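Local structure of chitinase (Paenibacillus sp. FPU-7, 5GZT) at residues R579-P588 and Y599-Y607; G647-S655 and V743-A754. The protein is a multidomain chitinase that probably cleaves internal beta-1,4 linkages of chitin and chitodextrins at random. All coordinates share one frame; numbering follows the deposited sequence.

Interaction 1. Residues R579-P588 and Y599-Y607; sequences RYWDDTAKAP and YEDTASAAY. With FMT (formic acid), chain H.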
loop_
_atom_site.group_PDB
_atom_site.type_symbol
_atom_site.label_atom_id
_atom_site.label_comp_id
_atom_site.label_asym_id
_atom_site.label_seq_id
_atom_site.Cartn_x
_atom_site.Cartn_y
_atom_site.Cartn_z
ATOM N N ARG B 579 22.715 17.575 6.155
ATOM C CA ARG B 579 21.918 16.376 6.435
ATOM C C ARG B 579 22.414 15.756 7.746
ATOM O O ARG B 579 23.600 15.553 7.915
ATOM C CB ARG B 579 22.010 15.324 5.293
ATOM C CG ARG B 579 21.118 14.129 5.694
ATOM C CD ARG B 579 20.888 13.170 4.542
ATOM N NE ARG B 579 22.110 12.660 3.987
ATOM C CZ ARG B 579 22.649 11.460 4.225
ATOM N NH1 ARG B 579 22.199 10.625 5.191
ATOM N NH2 ARG B 579 23.748 11.109 3.560
ATOM N N TYR B 580 21.493 15.516 8.691
ATOM C CA TYR B 580 21.792 14.867 9.973
ATOM C C TYR B 580 20.873 13.660 10.125
ATOM O O TYR B 580 19.896 13.546 9.439
ATOM C CB TYR B 580 21.484 15.856 11.104
ATOM C CG TYR B 580 22.492 16.971 11.271
ATOM C CD1 TYR B 580 23.805 16.698 11.524
ATOM C CD2 TYR B 580 22.128 18.306 11.170
ATOM C CE1 TYR B 580 24.734 17.733 11.728
ATOM C CE2 TYR B 580 23.055 19.317 11.416
ATOM C CZ TYR B 580 24.318 19.020 11.675
ATOM O OH TYR B 580 25.229 20.016 11.858
ATOM N N TRP B 581 21.199 12.734 11.030
ATOM C CA TRP B 581 20.392 11.589 11.282
ATOM C C TRP B 581 20.252 11.467 12.797
ATOM O O TRP B 581 21.210 11.621 13.541
ATOM C CB TRP B 581 21.173 10.394 10.793
ATOM C CG TRP B 581 20.541 9.032 11.055
ATOM C CD1 TRP B 581 21.007 8.061 11.914
ATOM C CD2 TRP B 581 19.381 8.487 10.431
ATOM N NE1 TRP B 581 20.192 7.003 11.853
ATOM C CE2 TRP B 581 19.205 7.201 10.958
ATOM C CE3 TRP B 581 18.427 8.994 9.530
ATOM C CZ2 TRP B 581 18.176 6.317 10.539
ATOM C CZ3 TRP B 581 17.396 8.095 9.069
ATOM C CH2 TRP B 581 17.261 6.801 9.649
ATOM N N ASP B 582 19.058 11.132 13.228
ATOM C CA ASP B 582 18.815 10.809 14.636
ATOM C C ASP B 582 18.765 9.299 14.721
ATOM O O ASP B 582 17.856 8.649 14.254
ATOM C CB ASP B 582 17.504 11.420 15.098
ATOM C CG ASP B 582 17.211 11.158 16.627
ATOM O OD1 ASP B 582 17.592 10.106 17.178
ATOM O OD2 ASP B 582 16.447 11.915 17.219
ATOM N N ASP B 583 19.794 8.734 15.301
ATOM C CA ASP B 583 19.926 7.305 15.326
ATOM C C ASP B 583 19.110 6.589 16.411
ATOM O O ASP B 583 19.152 5.389 16.442
ATOM C CB ASP B 583 21.370 6.840 15.516
ATOM C CG ASP B 583 21.582 5.416 14.914
ATOM O OD1 ASP B 583 21.016 4.966 13.822
ATOM O OD2 ASP B 583 22.356 4.779 15.551
ATOM N N THR B 584 18.385 7.302 17.233
ATOM C CA THR B 584 17.405 6.664 18.143
ATOM C C THR B 584 16.020 6.764 17.489
ATOM O O THR B 584 15.310 5.715 17.317
ATOM C CB THR B 584 17.422 7.419 19.443
ATOM O OG1 THR B 584 18.740 7.399 19.972
ATOM C CG2 THR B 584 16.449 6.822 20.434
ATOM N N ALA B 585 15.633 7.960 16.998
ATOM C CA ALA B 585 14.351 8.055 16.314
ATOM C C ALA B 585 14.320 7.360 14.981
ATOM O O ALA B 585 13.250 6.980 14.511
ATOM C CB ALA B 585 13.994 9.511 16.087
ATOM N N LYS B 586 15.493 7.203 14.345
ATOM C CA LYS B 586 15.614 6.670 12.953
ATOM C C LYS B 586 14.977 7.630 11.920
ATOM O O LYS B 586 14.213 7.211 11.106
ATOM C CB LYS B 586 15.119 5.267 12.773
ATOM C CG LYS B 586 15.695 4.306 13.817
ATOM C CD LYS B 586 17.232 4.165 13.824
ATOM C CE LYS B 586 17.603 3.055 14.815
ATOM N NZ LYS B 586 19.046 3.018 14.841
ATOM N N ALA B 587 15.353 8.904 11.979
ATOM C CA ALA B 587 14.800 9.936 11.152
ATOM C C ALA B 587 15.871 10.941 10.724
ATOM O O ALA B 587 16.697 11.384 11.540
ATOM C CB ALA B 587 13.726 10.709 11.884
ATOM N N PRO B 588 15.766 11.425 9.495
ATOM C CA PRO B 588 16.712 12.425 9.032
ATOM C C PRO B 588 16.123 13.826 9.190
ATOM O O PRO B 588 14.883 13.974 9.240
ATOM C CB PRO B 588 16.785 12.109 7.536
ATOM C CG PRO B 588 15.283 11.790 7.224
ATOM C CD PRO B 588 14.785 11.063 8.467
ATOM N N TYR B 599 12.005 15.403 7.897
ATOM C CA TYR B 599 11.534 14.747 6.702
ATOM C C TYR B 599 11.712 13.219 6.782
ATOM O O TYR B 599 12.092 12.678 7.840
ATOM C CB TYR B 599 12.198 15.391 5.425
ATOM C CG TYR B 599 13.659 15.026 5.153
ATOM C CD1 TYR B 599 14.684 15.628 5.877
ATOM C CD2 TYR B 599 14.031 14.176 4.097
ATOM C CE1 TYR B 599 16.003 15.333 5.689
ATOM C CE2 TYR B 599 15.375 13.948 3.848
ATOM C CZ TYR B 599 16.343 14.534 4.663
ATOM O OH TYR B 599 17.659 14.292 4.476
ATOM N N GLU B 600 11.328 12.566 5.703
ATOM C CA GLU B 600 11.277 11.140 5.543
ATOM C C GLU B 600 12.163 10.905 4.268
ATOM O O GLU B 600 11.990 11.587 3.268
ATOM C CB GLU B 600 9.895 10.780 5.122
ATOM C CG GLU B 600 9.645 9.306 4.995
ATOM C CD GLU B 600 9.142 8.665 6.326
ATOM O OE1 GLU B 600 9.979 8.360 7.180
ATOM O OE2 GLU B 600 7.918 8.460 6.503
ATOM N N ASP B 601 13.071 9.933 4.319
ATOM C CA ASP B 601 14.005 9.655 3.193
ATOM C C ASP B 601 14.112 8.140 3.055
ATOM O O ASP B 601 13.256 7.382 3.581
ATOM C CB ASP B 601 15.345 10.375 3.434
ATOM C CG ASP B 601 16.257 9.698 4.456
ATOM O OD1 ASP B 601 15.780 8.751 5.166
ATOM O OD2 ASP B 601 17.449 10.192 4.624
ATOM N N THR B 602 15.159 7.699 2.347
ATOM C CA THR B 602 15.319 6.372 2.020
ATOM C C THR B 602 15.583 5.558 3.266
ATOM O O THR B 602 15.170 4.358 3.343
ATOM C CB THR B 602 16.429 6.204 0.993
ATOM O OG1 THR B 602 17.574 6.871 1.420
ATOM C CG2 THR B 602 16.021 6.779 -0.335
ATOM N N ALA B 603 16.378 6.108 4.148
ATOM C CA ALA B 603 16.710 5.394 5.386
ATOM C C ALA B 603 15.516 5.255 6.379
ATOM O O ALA B 603 15.296 4.175 6.933
ATOM C CB ALA B 603 17.911 6.060 6.083
ATOM N N SER B 604 14.770 6.343 6.607
ATOM C CA SER B 604 13.628 6.324 7.503
ATOM C C SER B 604 12.551 5.408 6.907
ATOM O O SER B 604 11.927 4.648 7.692
ATOM C CB SER B 604 13.082 7.721 7.867
ATOM O OG SER B 604 12.422 8.331 6.790
ATOM N N ALA B 605 12.352 5.423 5.577
ATOM C CA ALA B 605 11.467 4.500 4.951
ATOM C C ALA B 605 11.887 3.040 5.224
ATOM O O ALA B 605 11.001 2.219 5.531
ATOM C CB ALA B 605 11.254 4.729 3.489
ATOM N N ALA B 606 13.180 2.745 5.230
ATOM C CA ALA B 606 13.611 1.360 5.493
ATOM C C ALA B 606 13.397 0.973 6.961
ATOM O O ALA B 606 12.898 -0.069 7.201
ATOM C CB ALA B 606 15.048 1.116 5.123
ATOM N N TYR B 607 13.669 1.865 7.905
ATOM C CA TYR B 607 13.389 1.584 9.305
ATOM C C TYR B 607 11.902 1.409 9.611
ATOM O O TYR B 607 11.545 0.519 10.398
ATOM C CB TYR B 607 14.028 2.620 10.230
ATOM C CG TYR B 607 15.483 2.314 10.465
ATOM C CD1 TYR B 607 15.851 1.279 11.339
ATOM C CD2 TYR B 607 16.487 2.906 9.696
ATOM C CE1 TYR B 607 17.161 0.968 11.543
ATOM C CE2 TYR B 607 17.808 2.557 9.862
ATOM C CZ TYR B 607 18.161 1.640 10.808
ATOM O OH TYR B 607 19.492 1.314 10.977
HETATM C C FMT H . 19.990 10.410 7.252
HETATM O O1 FMT H . 20.489 11.583 7.349
HETATM O O2 FMT H . 19.188 9.779 6.304
HETATM O O HOH W 1 20.426 0.690 13.504
#
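Ala-587 and Ser-604 bring the backbones closest, CA atoms 5.3 Å apart. Strand 579-582 and helix 602-607 run nearly parallel, 17° between axes 10.9 Å apart. The backbone bond from Tyr-599 N to Pro-588 O is weak. Pro-588, on the second strand, packs against the loop before the helix and the helix's first turn. Its CG sits 3.8 Å from the centroid of the Tyr-599 ring, over one face. Its CB and CG touch the carboxylate of Asp-601, which forms a capping box with Ser-604.

Segment 579-588 is a beta-hairpin whose turn carries a G1 bulge. It belongs to the antiparallel sheet inserted in the sequence between barrel strand 527-532 and helix 602-614, consistent with the insertion domain of many family 18 chitinases.

The Trp-581 indole reaches the helix because CG lies anti to the backbone N (chi1 176°). CZ3 meets Ala-603 CB at 3.7 Å, and CZ2 meets Tyr-607 CE2 obliquely. NE1 donates in the ring plane to Asp-583 OD1. A leucine here would probably leave Asp-583 OD1 without this donor and open a gap beside Ala-603 and Tyr-607. Lys-586 CD lies 3.9 Å over the Tyr-607 ring centroid. Its NZ donates to Asp-583 O and forms a salt bridge, weak as a hydrogen bond, with Asp-583 OD1. Arg-579 NH1 donates to O1 of a formic acid, probably from the crystallisation liquor, at 2.9 Å; its O2 lies 2.5 Å from Asp-601 OD2.

Interaction 2. Residues G647-S655 and V743-A754; sequences GTPLSVGTS and VLEANMTDSAPA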
loop_
_atom_site.group_PDB
_atom_site.type_symbol
_atom_site.label_atom_id
_atom_site.label_comp_id
_atom_site.label_asym_id
_atom_site.label_seq_id
_atom_site.Cartn_x
_atom_site.Cartn_y
_atom_site.Cartn_z
ATOM N N GLY B 647 15.760 -14.316 4.493
ATOM C CA GLY B 647 17.048 -14.981 4.330
ATOM C C GLY B 647 18.088 -14.367 3.406
ATOM O O GLY B 647 19.228 -14.821 3.464
ATOM N N THR B 648 17.727 -13.389 2.547
ATOM C CA THR B 648 18.756 -12.627 1.779
ATOM C C THR B 648 18.721 -11.124 2.099
ATOM O O THR B 648 17.774 -10.421 1.720
ATOM C CB THR B 648 18.666 -12.812 0.261
ATOM O OG1 THR B 648 18.269 -14.163 -0.027
ATOM C CG2 THR B 648 20.042 -12.461 -0.400
ATOM N N PRO B 649 19.735 -10.645 2.813
ATOM C CA PRO B 649 19.762 -9.215 3.061
ATOM C C PRO B 649 19.994 -8.423 1.746
ATOM O O PRO B 649 20.581 -8.959 0.758
ATOM C CB PRO B 649 20.894 -9.036 4.069
ATOM C CG PRO B 649 21.321 -10.418 4.470
ATOM C CD PRO B 649 20.941 -11.312 3.335
ATOM N N LEU B 650 19.456 -7.206 1.745
ATOM C CA LEU B 650 19.609 -6.304 0.641
ATOM C C LEU B 650 21.072 -5.862 0.576
ATOM O O LEU B 650 21.703 -5.602 1.582
ATOM C CB LEU B 650 18.657 -5.123 0.812
ATOM C CG LEU B 650 17.167 -5.459 0.839
ATOM C CD1 LEU B 650 16.261 -4.305 1.313
ATOM C CD2 LEU B 650 16.767 -5.912 -0.550
ATOM N N SER B 651 21.626 -5.871 -0.629
ATOM C CA SER B 651 22.887 -5.262 -0.965
ATOM C C SER B 651 22.816 -3.741 -1.178
ATOM O O SER B 651 21.917 -3.246 -1.760
ATOM C CB SER B 651 23.364 -5.857 -2.321
ATOM O OG SER B 651 24.090 -7.012 -1.995
ATOM N N VAL B 652 23.826 -3.014 -0.760
ATOM C CA VAL B 652 23.969 -1.639 -1.175
ATOM C C VAL B 652 24.124 -1.696 -2.723
ATOM O O VAL B 652 24.752 -2.618 -3.240
ATOM C CB VAL B 652 25.186 -1.010 -0.523
ATOM C CG1 VAL B 652 25.434 0.418 -1.054
ATOM C CG2 VAL B 652 25.071 -0.911 1.017
ATOM N N GLY B 653 23.502 -0.760 -3.410
ATOM C CA GLY B 653 23.484 -0.591 -4.874
ATOM C C GLY B 653 24.055 0.826 -5.176
ATOM O O GLY B 653 23.826 1.827 -4.413
ATOM N N THR B 654 24.848 0.905 -6.242
ATOM C CA THR B 654 25.312 2.160 -6.800
ATOM C C THR B 654 24.967 2.477 -8.237
ATOM O O THR B 654 24.580 1.584 -8.986
ATOM C CB THR B 654 26.836 2.205 -6.674
ATOM O OG1 THR B 654 27.435 1.192 -7.502
ATOM C CG2 THR B 654 27.262 2.054 -5.269
ATOM N N SER B 655 25.054 3.785 -8.585
ATOM C CA SER B 655 24.976 4.276 -9.932
ATOM C C SER B 655 26.172 5.209 -10.105
ATOM O O SER B 655 26.966 5.379 -9.202
ATOM C CB SER B 655 23.609 4.909 -10.303
ATOM O OG SER B 655 23.447 6.112 -9.573
ATOM N N VAL B 743 26.497 2.670 5.444
ATOM C CA VAL B 743 25.090 3.090 5.375
ATOM C C VAL B 743 24.443 3.049 6.775
ATOM O O VAL B 743 24.960 2.449 7.695
ATOM C CB VAL B 743 24.261 2.240 4.408
ATOM C CG1 VAL B 743 24.852 2.387 2.982
ATOM C CG2 VAL B 743 24.238 0.755 4.805
ATOM N N LEU B 744 23.286 3.664 6.844
ATOM C CA LEU B 744 22.495 3.880 8.020
ATOM C C LEU B 744 21.641 2.656 8.295
ATOM O O LEU B 744 21.316 2.407 9.414
ATOM C CB LEU B 744 21.560 5.128 7.765
ATOM C CG LEU B 744 22.295 6.475 7.824
ATOM C CD1 LEU B 744 21.385 7.674 7.488
ATOM C CD2 LEU B 744 22.936 6.727 9.142
ATOM N N GLU B 745 21.198 1.981 7.257
ATOM C CA GLU B 745 20.393 0.818 7.396
ATOM C C GLU B 745 21.207 -0.262 8.087
ATOM O O GLU B 745 22.427 -0.341 7.938
ATOM C CB GLU B 745 19.952 0.292 6.020
ATOM C CG GLU B 745 18.940 1.180 5.284
ATOM C CD GLU B 745 19.575 2.365 4.505
ATOM O OE1 GLU B 745 20.790 2.572 4.624
ATOM O OE2 GLU B 745 18.879 3.083 3.775
ATOM N N ALA B 746 20.546 -1.126 8.780
ATOM C CA ALA B 746 21.196 -2.076 9.727
ATOM C C ALA B 746 21.846 -3.289 9.089
ATOM O O ALA B 746 22.957 -3.635 9.460
ATOM C CB ALA B 746 20.162 -2.561 10.766
ATOM N N ASN B 747 21.205 -4.009 8.204
ATOM C CA ASN B 747 21.888 -5.315 7.891
ATOM C C ASN B 747 22.137 -5.510 6.390
ATOM O O ASN B 747 21.987 -6.594 5.862
ATOM C CB ASN B 747 21.060 -6.515 8.446
ATOM C CG ASN B 747 20.908 -6.479 9.968
ATOM O OD1 ASN B 747 21.877 -6.681 10.738
ATOM N ND2 ASN B 747 19.684 -6.202 10.412
ATOM N N MET B 748 22.571 -4.453 5.722
ATOM C CA MET B 748 22.906 -4.569 4.305
ATOM C C MET B 748 24.268 -5.196 4.077
ATOM O O MET B 748 25.078 -5.303 4.977
ATOM C CB MET B 748 22.847 -3.223 3.702
ATOM C CG MET B 748 21.490 -2.617 3.895
ATOM S SD MET B 748 21.114 -1.105 2.978
ATOM C CE MET B 748 20.960 -1.732 1.263
ATOM N N THR B 749 24.507 -5.682 2.871
ATOM C CA THR B 749 25.796 -6.211 2.513
ATOM C C THR B 749 26.495 -5.279 1.507
ATOM O O THR B 749 25.881 -4.408 0.945
ATOM C CB THR B 749 25.647 -7.580 1.901
ATOM O OG1 THR B 749 24.708 -7.496 0.839
ATOM C CG2 THR B 749 25.135 -8.567 2.984
ATOM N N ASP B 750 27.787 -5.465 1.356
ATOM C CA ASP B 750 28.632 -4.613 0.476
ATOM C C ASP B 750 28.053 -4.483 -0.914
ATOM O O ASP B 750 27.428 -5.378 -1.403
ATOM C CB ASP B 750 30.019 -5.222 0.351
ATOM C CG ASP B 750 30.774 -5.254 1.651
ATOM O OD1 ASP B 750 30.320 -4.743 2.676
ATOM O OD2 ASP B 750 31.857 -5.807 1.633
ATOM N N SER B 751 28.211 -3.352 -1.546
ATOM C CA SER B 751 27.771 -3.226 -2.937
ATOM C C SER B 751 28.712 -4.074 -3.811
ATOM O O SER B 751 29.801 -4.430 -3.413
ATOM C CB SER B 751 27.890 -1.740 -3.464
ATOM O OG SER B 751 29.301 -1.423 -3.637
ATOM N N ALA B 752 28.261 -4.361 -5.016
ATOM C CA ALA B 752 29.129 -4.928 -6.009
ATOM C C ALA B 752 30.131 -3.864 -6.356
ATOM O O ALA B 752 29.873 -2.650 -6.084
ATOM C CB ALA B 752 28.305 -5.324 -7.262
ATOM N N PRO B 753 31.287 -4.267 -6.894
ATOM C CA PRO B 753 32.326 -3.309 -7.260
ATOM C C PRO B 753 31.912 -2.470 -8.466
ATOM O O PRO B 753 31.776 -2.937 -9.576
ATOM C CB PRO B 753 33.541 -4.150 -7.520
ATOM C CG PRO B 753 33.163 -5.542 -7.245
ATOM C CD PRO B 753 31.699 -5.657 -7.235
ATOM N N ALA B 754 31.694 -1.211 -8.211
ATOM C CA ALA B 754 31.221 -0.301 -9.268
ATOM C C ALA B 754 32.385 0.120 -10.117
ATOM O O ALA B 754 33.349 0.594 -9.596
ATOM C CB ALA B 754 30.676 0.944 -8.621
HETATM O O HOH W 2 25.460 -3.881 -5.526
HETATM O O HOH W 3 28.167 -1.372 -7.660
#
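Ser-651 and Thr-749 form a single backbone bridge. Its two hydrogen bonds both use the backbone of Thr-749. Thr-749 N donates to Leu-650 O at 3.1 Å. Val-652 N donates to Thr-749 O at 3.0 Å, nearly straight (174°). The pattern is that of a parallel bridge, and the segments advance in the same direction. Two CA-H...O contacts flank it, from Met-748 to Leu-650 O and from Ser-751 to Val-652 O.

One side-chain hydrogen bond joins the same two residues. Ser-651 OG and Thr-749 OG1 lie 2.9 Å apart, and either may be the donor.

The contact joins the chain leaving the first family 18 domain to the last loop of the immunoglobulin-like domain, between strands 732-738 and 754-759.

Apolar packing centres on Val-652. With CG2 set anti to the carbonyl carbon, that methyl meets Val-743 CG1 tip to tip at 3.8 Å. Leu-678 of strand 668-678 touches both valines. Met-748 bends at chi3 (71°), bringing its CE to 4.1 Å from Leu-650 CB.

Two waters bridge the segments at Ala-752. One donates to Val-652 O and accepts from Ala-752 N. The other links Thr-654 OG1 with Ala-752 O. Beside it, Thr-654 OG1 meets Ala-754 CB at 3.4 Å.

The chain meets interaction 1 first. It closes a short loop, with ten residues between its segments, inside the first family 18 domain, and ties the hairpin to helix 602-614. That helix leads to barrel strand 619-623 and then helix 633-642. Interaction 2 opens afterwards and closes a much longer loop of 87 residues, which holds most of the immunoglobulin-like domain. The two are in series and neither nest nor cross. The centres of interactions 1 and 2 lie about 17 Å apart, yet the two touch. Tyr-607 OH approaches Leu-744 O at 2.6 Å, probably a hydrogen bond, and Leu-744 also packs on Trp-581. Segment 743-754 thus also packs against interaction 1, holding the immunoglobulin-like domain against the first family 18 domain.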